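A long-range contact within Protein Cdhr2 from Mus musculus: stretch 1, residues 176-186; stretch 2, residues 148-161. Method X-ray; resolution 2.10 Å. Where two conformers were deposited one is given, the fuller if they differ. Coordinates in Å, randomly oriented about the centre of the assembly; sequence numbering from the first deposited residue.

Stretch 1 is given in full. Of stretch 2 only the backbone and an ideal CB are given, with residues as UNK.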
ATOM      1  N   ASN A 176      16.592   5.486  19.120  1.00 54.11           N
ATOM      2  CA  ASN A 176      15.965   6.805  19.194  1.00 56.84           C
ATOM      3  C   ASN A 176      14.448   6.863  19.173  1.00 55.80           C
ATOM      4  O   ASN A 176      13.893   7.939  19.419  1.00 56.62           O
ATOM      5  CB  ASN A 176      16.540   7.678  18.094  1.00 59.74           C
ATOM      6  CG  ASN A 176      18.048   7.778  18.197  1.00 63.23           C
ATOM      7  OD1 ASN A 176      18.792   7.431  17.259  1.00 66.57           O
ATOM      8  ND2 ASN A 176      18.514   8.215  19.366  1.00 65.32           N
ATOM      9  N   LYS A 177      13.777   5.741  18.899  1.00 53.16           N
ATOM     10  CA  LYS A 177      12.318   5.691  18.927  1.00 52.83           C
ATOM     11  C   LYS A 177      11.867   4.684  19.969  1.00 52.29           C
ATOM     12  O   LYS A 177      11.400   5.074  21.049  1.00 52.68           O
ATOM     13  CB  LYS A 177      11.737   5.405  17.517  1.00 52.57           C
ATOM     14  CG  LYS A 177      11.871   6.601  16.586  1.00 52.73           C
ATOM     15  CD  LYS A 177      11.454   6.273  15.145  1.00 53.15           C
ATOM     16  CE  LYS A 177      11.308   7.560  14.311  1.00 53.51           C
ATOM     17  NZ  LYS A 177      10.560   7.355  13.031  1.00 53.14           N
ATOM     18  N   SER A 178      12.021   3.401  19.671  1.00 50.79           N
ATOM     19  CA  SER A 178      11.587   2.357  20.565  1.00 50.71           C
ATOM     20  C   SER A 178      12.105   1.019  20.047  1.00 50.50           C
ATOM     21  O   SER A 178      12.104   0.779  18.846  1.00 49.83           O
ATOM     22  CB  SER A 178      10.061   2.312  20.657  1.00 50.17           C
ATOM     23  OG  SER A 178       9.637   1.281  21.535  1.00 49.60           O
ATOM     24  N   ALA A 179      12.491   0.163  20.980  1.00 50.97           N
ATOM     25  CA  ALA A 179      12.857  -1.214  20.692  1.00 51.25           C
ATOM     26  C   ALA A 179      11.634  -2.131  20.513  1.00 51.09           C
ATOM     27  O   ALA A 179      11.776  -3.269  20.069  1.00 49.92           O
ATOM     28  CB  ALA A 179      13.728  -1.735  21.830  1.00 52.74           C
ATOM     29  N   PHE A 180      10.449  -1.652  20.887  1.00 51.96           N
ATOM     30  CA  PHE A 180       9.251  -2.491  20.928  0.50 52.01           C
ATOM     31  C   PHE A 180       7.984  -1.682  20.655  1.00 51.24           C
ATOM     32  O   PHE A 180       7.891  -0.497  21.001  1.00 52.50           O
ATOM     33  CB  PHE A 180       9.150  -3.213  22.295  0.50 53.51           C
ATOM     34  CG  PHE A 180       8.001  -4.200  22.409  0.50 54.03           C
ATOM     35  CD1 PHE A 180       8.130  -5.510  21.961  0.50 54.39           C
ATOM     36  CD2 PHE A 180       6.802  -3.829  23.017  0.50 54.57           C
ATOM     37  CE1 PHE A 180       7.084  -6.415  22.093  0.50 54.59           C
ATOM     38  CE2 PHE A 180       5.754  -4.727  23.145  0.50 54.68           C
ATOM     39  CZ  PHE A 180       5.891  -6.016  22.679  0.50 54.65           C
ATOM     40  N   TYR A 181       7.021  -2.339  20.029  1.00 49.68           N
ATOM     41  CA  TYR A 181       5.685  -1.821  19.856  1.00 49.44           C
ATOM     42  C   TYR A 181       4.696  -2.963  20.047  1.00 49.43           C
ATOM     43  O   TYR A 181       4.986  -4.104  19.731  1.00 49.66           O
ATOM     44  CB  TYR A 181       5.455  -1.172  18.490  1.00 47.51           C
ATOM     45  CG  TYR A 181       6.414  -0.044  18.142  1.00 46.87           C
ATOM     46  CD1 TYR A 181       7.617  -0.316  17.517  1.00 45.75           C
ATOM     47  CD2 TYR A 181       6.102   1.301  18.429  1.00 46.68           C
ATOM     48  CE1 TYR A 181       8.512   0.669  17.255  1.00 45.51           C
ATOM     49  CE2 TYR A 181       6.985   2.314  18.152  1.00 46.05           C
ATOM     50  CZ  TYR A 181       8.176   2.007  17.562  1.00 45.95           C
ATOM     51  OH  TYR A 181       9.082   2.974  17.267  1.00 45.73           O
ATOM     52  N   GLN A 182       3.534  -2.616  20.559  1.00 49.83           N
ATOM     53  CA  GLN A 182       2.412  -3.478  20.619  1.00 50.40           C
ATOM     54  C   GLN A 182       1.248  -2.769  19.952  1.00 50.13           C
ATOM     55  O   GLN A 182       0.822  -1.697  20.384  1.00 50.83           O
ATOM     56  CB  GLN A 182       2.038  -3.792  22.069  1.00 52.06           C
ATOM     57  CG  GLN A 182       0.892  -4.790  22.147  1.00 52.83           C
ATOM     58  CD  GLN A 182       0.368  -4.924  23.563  1.00 54.88           C
ATOM     59  OE1 GLN A 182       1.068  -5.432  24.408  1.00 57.28           O
ATOM     60  NE2 GLN A 182      -0.848  -4.473  23.816  1.00 54.35           N
ATOM     61  N   LEU A 183       0.703  -3.416  18.945  1.00 49.84           N
ATOM     62  CA  LEU A 183      -0.411  -2.906  18.188  1.00 50.51           C
ATOM     63  C   LEU A 183      -1.623  -3.690  18.619  1.00 50.47           C
ATOM     64  O   LEU A 183      -1.552  -4.932  18.705  1.00 52.00           O
ATOM     65  CB  LEU A 183      -0.194  -3.142  16.700  1.00 50.01           C
ATOM     66  CG  LEU A 183       0.776  -2.310  15.894  1.00 50.01           C
ATOM     67  CD1 LEU A 183       2.199  -2.422  16.364  1.00 50.68           C
ATOM     68  CD2 LEU A 183       0.678  -2.779  14.450  1.00 49.58           C
ATOM     69  N   GLU A 184      -2.722  -2.988  18.867  1.00 49.19           N
ATOM     70  CA  GLU A 184      -4.020  -3.601  19.032  1.00 49.29           C
ATOM     71  C   GLU A 184      -4.827  -3.434  17.734  1.00 47.97           C
ATOM     72  O   GLU A 184      -4.957  -2.319  17.263  1.00 46.00           O
ATOM     73  CB  GLU A 184      -4.755  -2.941  20.188  1.00 50.95           C
ATOM     74  CG  GLU A 184      -6.200  -3.346  20.287  1.00 52.24           C
ATOM     75  CD  GLU A 184      -6.900  -2.747  21.480  1.00 55.11           C
ATOM     76  OE1 GLU A 184      -6.265  -2.060  22.313  1.00 57.51           O
ATOM     77  OE2 GLU A 184      -8.093  -3.035  21.615  1.00 57.25           O
ATOM     78  N   LEU A 185      -5.405  -4.521  17.209  1.00 47.70           N
ATOM     79  CA  LEU A 185      -6.233  -4.460  15.969  1.00 48.20           C
ATOM     80  C   LEU A 185      -7.623  -4.971  16.202  1.00 48.71           C
ATOM     81  O   LEU A 185      -7.897  -5.666  17.199  1.00 48.38           O
ATOM     82  CB  LEU A 185      -5.654  -5.325  14.843  1.00 47.94           C
ATOM     83  CG  LEU A 185      -4.161  -5.492  14.762  1.00 48.82           C
ATOM     84  CD1 LEU A 185      -3.838  -6.454  13.607  1.00 49.64           C
ATOM     85  CD2 LEU A 185      -3.494  -4.163  14.515  1.00 48.91           C
ATOM     86  N   LYS A 186      -8.505  -4.632  15.276  1.00 48.79           N
ATOM     87  CA  LYS A 186      -9.752  -5.376  15.109  1.00 50.48           C
ATOM     88  C   LYS A 186     -10.113  -5.551  13.633  1.00 49.54           C
ATOM     89  O   LYS A 186      -9.501  -4.953  12.762  1.00 48.12           O
ATOM     90  CB  LYS A 186     -10.920  -4.775  15.884  1.00 52.72           C
ATOM     91  CG  LYS A 186     -11.288  -3.370  15.445  1.00 55.17           C
ATOM     92  CD  LYS A 186     -12.582  -2.856  16.091  1.00 58.12           C
ATOM     93  CE  LYS A 186     -13.015  -1.571  15.364  1.00 60.57           C
ATOM     94  NZ  LYS A 186     -14.090  -0.783  16.044  1.00 63.26           N
ATOM     95  N   UNK A 148       1.185   1.028  21.274  1.00 58.74           N
ATOM     96  CA  UNK A 148       1.865   1.262  22.555  1.00 61.02           C
ATOM     97  C   UNK A 148       3.358   1.041  22.322  1.00 60.69           C
ATOM     98  O   UNK A 148       3.712   0.028  21.745  1.00 59.23           O
ATOM     99  CB  UNK A 148       1.332   0.344  23.656  1.00 61.02           C
ATOM    100  N   UNK A 149       4.247   1.951  22.723  1.00 62.84           N
ATOM    101  CA  UNK A 149       3.930   3.273  23.289  1.00 65.54           C
ATOM    102  C   UNK A 149       3.214   4.212  22.308  1.00 66.83           C
ATOM    103  O   UNK A 149       3.500   4.142  21.096  1.00 65.50           O
ATOM    104  CB  UNK A 149       5.219   3.942  23.769  1.00 65.54           C
ATOM    105  N   UNK A 150       2.311   5.050  22.848  1.00 68.75           N
ATOM    106  CA  UNK A 150       1.544   6.070  22.088  1.00 70.94           C
ATOM    107  C   UNK A 150       2.234   7.431  22.046  1.00 71.95           C
ATOM    108  O   UNK A 150       2.258   8.140  23.051  1.00 72.72           O
ATOM    109  CB  UNK A 150       0.152   6.239  22.700  1.00 70.94           C
ATOM    110  N   UNK A 151       2.778   7.771  20.884  1.00 70.67           N
ATOM    111  CA  UNK A 151       3.326   9.100  20.590  1.00 72.14           C
ATOM    112  C   UNK A 151       2.815   9.483  19.188  1.00 73.58           C
ATOM    113  O   UNK A 151       2.387   8.598  18.415  1.00 70.90           O
ATOM    114  CB  UNK A 151       4.854   9.112  20.659  1.00 72.14           C
ATOM    115  N   UNK A 152       2.837  10.778  18.857  1.00 76.02           N
ATOM    116  CA  UNK A 152       2.512  11.236  17.492  1.00 76.52           C
ATOM    117  C   UNK A 152       3.235  10.349  16.446  1.00 76.98           C
ATOM    118  O   UNK A 152       2.653   9.915  15.421  1.00 75.71           O
ATOM    119  CB  UNK A 152       2.909  12.703  17.313  1.00 76.52           C
ATOM    120  N   UNK A 153       4.495  10.056  16.756  1.00 76.28           N
ATOM    121  CA  UNK A 153       5.340   9.257  15.899  1.00 75.62           C
ATOM    122  C   UNK A 153       4.972   7.747  15.852  1.00 70.84           C
ATOM    123  O   UNK A 153       5.043   7.140  14.787  1.00 68.64           O
ATOM    124  CB  UNK A 153       6.789   9.417  16.365  1.00 75.62           C
ATOM    125  N   UNK A 154       4.587   7.143  16.974  1.00 67.33           N
ATOM    126  CA  UNK A 154       4.237   5.714  16.978  1.00 63.52           C
ATOM    127  C   UNK A 154       2.924   5.487  16.191  1.00 61.24           C
ATOM    128  O   UNK A 154       2.796   4.526  15.420  1.00 58.20           O
ATOM    129  CB  UNK A 154       4.096   5.203  18.413  1.00 63.52           C
ATOM    130  N   UNK A 155       1.988   6.419  16.331  1.00 60.21           N
ATOM    131  CA  UNK A 155       0.727   6.370  15.574  1.00 60.30           C
ATOM    132  C   UNK A 155       0.826   6.661  14.058  1.00 57.81           C
ATOM    133  O   UNK A 155      -0.136   6.477  13.334  1.00 58.31           O
ATOM    134  CB  UNK A 155      -0.246   7.375  16.195  1.00 60.30           C
ATOM    135  N   UNK A 156       1.960   7.186  13.606  1.00 55.95           N
ATOM    136  CA  UNK A 156       2.247   7.394  12.184  1.00 54.56           C
ATOM    137  C   UNK A 156       3.034   6.205  11.559  1.00 51.86           C
ATOM    138  O   UNK A 156       3.243   6.170  10.354  1.00 52.85           O
ATOM    139  CB  UNK A 156       3.039   8.692  12.010  1.00 54.56           C
ATOM    140  N   UNK A 157       3.532   5.329  12.408  1.00 48.23           N
ATOM    141  CA  UNK A 157       4.553   4.344  12.068  1.00 47.72           C
ATOM    142  C   UNK A 157       4.033   3.156  11.261  1.00 45.14           C
ATOM    143  O   UNK A 157       4.783   2.569  10.483  1.00 44.84           O
ATOM    144  CB  UNK A 157       5.205   3.829  13.353  1.00 47.72           C
ATOM    145  N   UNK A 158       2.771   2.794  11.454  1.00 43.59           N
ATOM    146  CA  UNK A 158       2.245   1.564  10.914  1.00 43.03           C
ATOM    147  C   UNK A 158       0.892   1.824  10.361  1.00 43.20           C
ATOM    148  O   UNK A 158       0.190   2.632  10.872  1.00 41.97           O
ATOM    149  CB  UNK A 158       2.199   0.456  11.968  1.00 43.03           C
ATOM    150  N   UNK A 159       0.533   1.076   9.324  1.00 43.12           N
ATOM    151  CA  UNK A 159      -0.773   1.208   8.727  1.00 44.47           C
ATOM    152  C   UNK A 159      -1.226  -0.137   8.193  1.00 45.00           C
ATOM    153  O   UNK A 159      -0.406  -0.949   7.839  1.00 45.36           O
ATOM    154  CB  UNK A 159      -0.761   2.260   7.617  1.00 44.47           C
ATOM    155  N   UNK A 160      -2.521  -0.331   8.053  1.00 45.78           N
ATOM    156  CA  UNK A 160      -3.025  -1.624   7.715  1.00 46.74           C
ATOM    157  C   UNK A 160      -3.850  -1.577   6.451  1.00 47.21           C
ATOM    158  O   UNK A 160      -4.558  -0.609   6.182  1.00 48.28           O
ATOM    159  CB  UNK A 160      -3.849  -2.190   8.873  1.00 46.74           C
ATOM    160  N   UNK A 161      -3.695  -2.601   5.653  1.00 46.96           N
ATOM    161  CA  UNK A 161      -4.356  -2.703   4.332  1.00 47.77           C
ATOM    162  C   UNK A 161      -5.593  -3.572   4.465  1.00 48.24           C
ATOM    163  O   UNK A 161      -5.726  -4.394   5.399  1.00 49.20           O
ATOM    164  CB  UNK A 161      -3.411  -3.279   3.276  1.00 47.77           C
TER

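Position 148 pairs with Gln182 as an antiparallel bridge. Its N donates to Gln182 O (2.9 Å), and its O accepts from Gln182 N (2.9 Å). The ideal CB lies on the same face of the sheet as the Gln182 side chain. Phi/psi of -123/130 is extended, so a beta-branched or long aliphatic residue would suit, as would a polar one. It is Ile148, whose CD1 lies 4.3 Å from Gln182 NE2.

Position 149 has phi -64 and follows a cis peptide bond. Both favour proline, and no hydrogen bond to stretch 1 uses its N. Pro149 sets its CD 3.5 Å from Phe180 O and 4.1 Å from Tyr181 CD2.

Positions 150, 151 and 152 have no stretch 1 atom near CB. Small or polar residues would do. They are Ser150, Thr151 and Ala152. Thr151 OG1 accepts from the N of 154, at 3.0 Å.

At 153 CB points toward stretch 1, 5.3 Å from Lys177 CE. A lysine amine lies beyond, so Asn, Asp, Gln or Glu would fit. Asn153 uses OD1 to accept a weak hydrogen bond from Lys177 NZ, 3.3 Å away.

At 154 CB points sideways and is 4.1 Å from Tyr181 CE2. A small residue suits the ring edge. Ser154 places CB there, 4.0 Å from Tyr181 CE2. Its OG turns back to its own stretch, with a very short bond to Pro149 O (2.5 Å) and a bond from Thr151 N (2.7 Å).

Stretch 1 leaves 155 and 156 open, so polar residues suit. They are Asn155, whose ND2 bonds Thr151 O at 2.8 Å, and Asn156.

At 157 CB points toward stretch 1, 5.3 Å from Tyr181 CE2. Leu, Ile or Met could reach the ring. Leu157 does so closely, with CD2 3.2 Å from Tyr181 CZ.

At 158 the chain is extended and CB points toward stretch 1, 4.4 Å from Leu183 CD2. The Tyr181 ring also lies within reach of a long side chain, so Leu, Met or Phe would suit. Phe158 turns its edge to the Tyr181 face, with centroids 5.5 Å apart and planes at 80°. Its CD2 is 3.9 Å from Leu183 CD1.

At 159 CB points away, which allows a long polar residue: Arg159.

At 160 CB points toward stretch 1 again, but across a gap. A longer aliphatic side chain is needed to reach Leu185. Ile160 brings CD1 within 4.1 Å of Leu185 CD1.

Position 161 is out of reach: Leu161.

Stretch 2, residues 148-161: IPSTANSNNLFRIL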
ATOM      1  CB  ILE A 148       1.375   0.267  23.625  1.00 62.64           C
ATOM      2  CG1 ILE A 148      -0.107   0.534  23.930  1.00 63.55           C
ATOM      3  CG2 ILE A 148       2.207   0.373  24.926  1.00 63.92           C
ATOM      4  CD1 ILE A 148      -0.703  -0.378  24.995  1.00 64.49           C
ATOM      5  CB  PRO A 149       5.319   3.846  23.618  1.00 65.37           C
ATOM      6  CG  PRO A 149       6.214   3.192  22.615  1.00 64.02           C
ATOM      7  CD  PRO A 149       5.689   1.795  22.468  1.00 62.79           C
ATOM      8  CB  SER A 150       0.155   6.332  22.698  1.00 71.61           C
ATOM      9  OG  SER A 150      -0.597   5.161  22.850  1.00 70.64           O
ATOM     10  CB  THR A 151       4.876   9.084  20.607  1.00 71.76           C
ATOM     11  OG1 THR A 151       5.374   8.125  19.647  1.00 69.00           O
ATOM     12  CG2 THR A 151       5.406   8.713  21.992  1.00 71.86           C
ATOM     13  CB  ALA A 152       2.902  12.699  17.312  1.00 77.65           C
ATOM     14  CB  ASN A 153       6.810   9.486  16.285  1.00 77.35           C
ATOM     15  CG  ASN A 153       7.736   8.464  15.679  1.00 81.08           C
ATOM     16  OD1 ASN A 153       7.691   8.170  14.464  1.00 80.21           O
ATOM     17  ND2 ASN A 153       8.587   7.893  16.528  1.00 82.52           N
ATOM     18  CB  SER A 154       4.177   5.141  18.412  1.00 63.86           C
ATOM     19  OG  SER A 154       3.103   5.664  19.198  1.00 63.92           O
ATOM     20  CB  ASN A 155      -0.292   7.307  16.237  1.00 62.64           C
ATOM     21  CG  ASN A 155      -0.702   6.799  17.622  1.00 64.75           C
ATOM     22  OD1 ASN A 155      -1.577   5.938  17.741  1.00 67.21           O
ATOM     23  ND2 ASN A 155      -0.018   7.271  18.664  1.00 65.58           N
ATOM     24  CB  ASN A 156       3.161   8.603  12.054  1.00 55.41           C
ATOM     25  CG  ASN A 156       3.324   9.052  10.595  1.00 56.49           C
ATOM     26  OD1 ASN A 156       2.348   9.182   9.901  1.00 56.35           O
ATOM     27  ND2 ASN A 156       4.556   9.266  10.143  1.00 56.74           N
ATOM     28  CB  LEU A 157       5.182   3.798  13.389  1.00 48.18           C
ATOM     29  CG  LEU A 157       6.560   3.178  13.373  1.00 49.18           C
ATOM     30  CD1 LEU A 157       7.594   3.882  12.520  1.00 50.44           C
ATOM     31  CD2 LEU A 157       7.091   3.115  14.799  1.00 51.05           C
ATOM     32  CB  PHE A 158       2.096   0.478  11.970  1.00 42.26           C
ATOM     33  CG  PHE A 158       3.358   0.124  12.648  1.00 42.44           C
ATOM     34  CD1 PHE A 158       4.333  -0.640  11.985  1.00 42.09           C
ATOM     35  CD2 PHE A 158       3.554   0.425  14.011  1.00 42.83           C
ATOM     36  CE1 PHE A 158       5.484  -1.037  12.639  1.00 41.97           C
ATOM     37  CE2 PHE A 158       4.727   0.071  14.637  1.00 42.42           C
ATOM     38  CZ  PHE A 158       5.682  -0.678  13.954  1.00 42.45           C
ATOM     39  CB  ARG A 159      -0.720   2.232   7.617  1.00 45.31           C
ATOM     40  CG  ARG A 159       0.288   1.946   6.476  1.00 45.54           C
ATOM     41  CD  ARG A 159       0.322   3.192   5.545  1.00 46.71           C
ATOM     42  NE  ARG A 159       1.275   3.096   4.431  1.00 47.52           N
ATOM     43  CZ  ARG A 159       1.122   2.333   3.330  1.00 48.11           C
ATOM     44  NH1 ARG A 159       0.069   1.537   3.187  1.00 48.09           N
ATOM     45  NH2 ARG A 159       2.040   2.356   2.361  1.00 48.65           N
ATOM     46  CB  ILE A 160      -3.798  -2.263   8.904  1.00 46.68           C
ATOM     47  CG1 ILE A 160      -3.896  -3.755   8.678  1.00 46.94           C
ATOM     48  CG2 ILE A 160      -5.172  -1.602   9.068  1.00 47.34           C
ATOM     49  CD1 ILE A 160      -3.990  -4.560   9.975  1.00 47.93           C
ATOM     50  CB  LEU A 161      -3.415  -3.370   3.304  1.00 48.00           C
ATOM     51  CG  LEU A 161      -2.098  -2.701   2.935  1.00 48.58           C
ATOM     52  CD1 LEU A 161      -1.319  -3.600   1.962  1.00 48.76           C
ATOM     53  CD2 LEU A 161      -2.344  -1.336   2.303  1.00 49.51           C
TER
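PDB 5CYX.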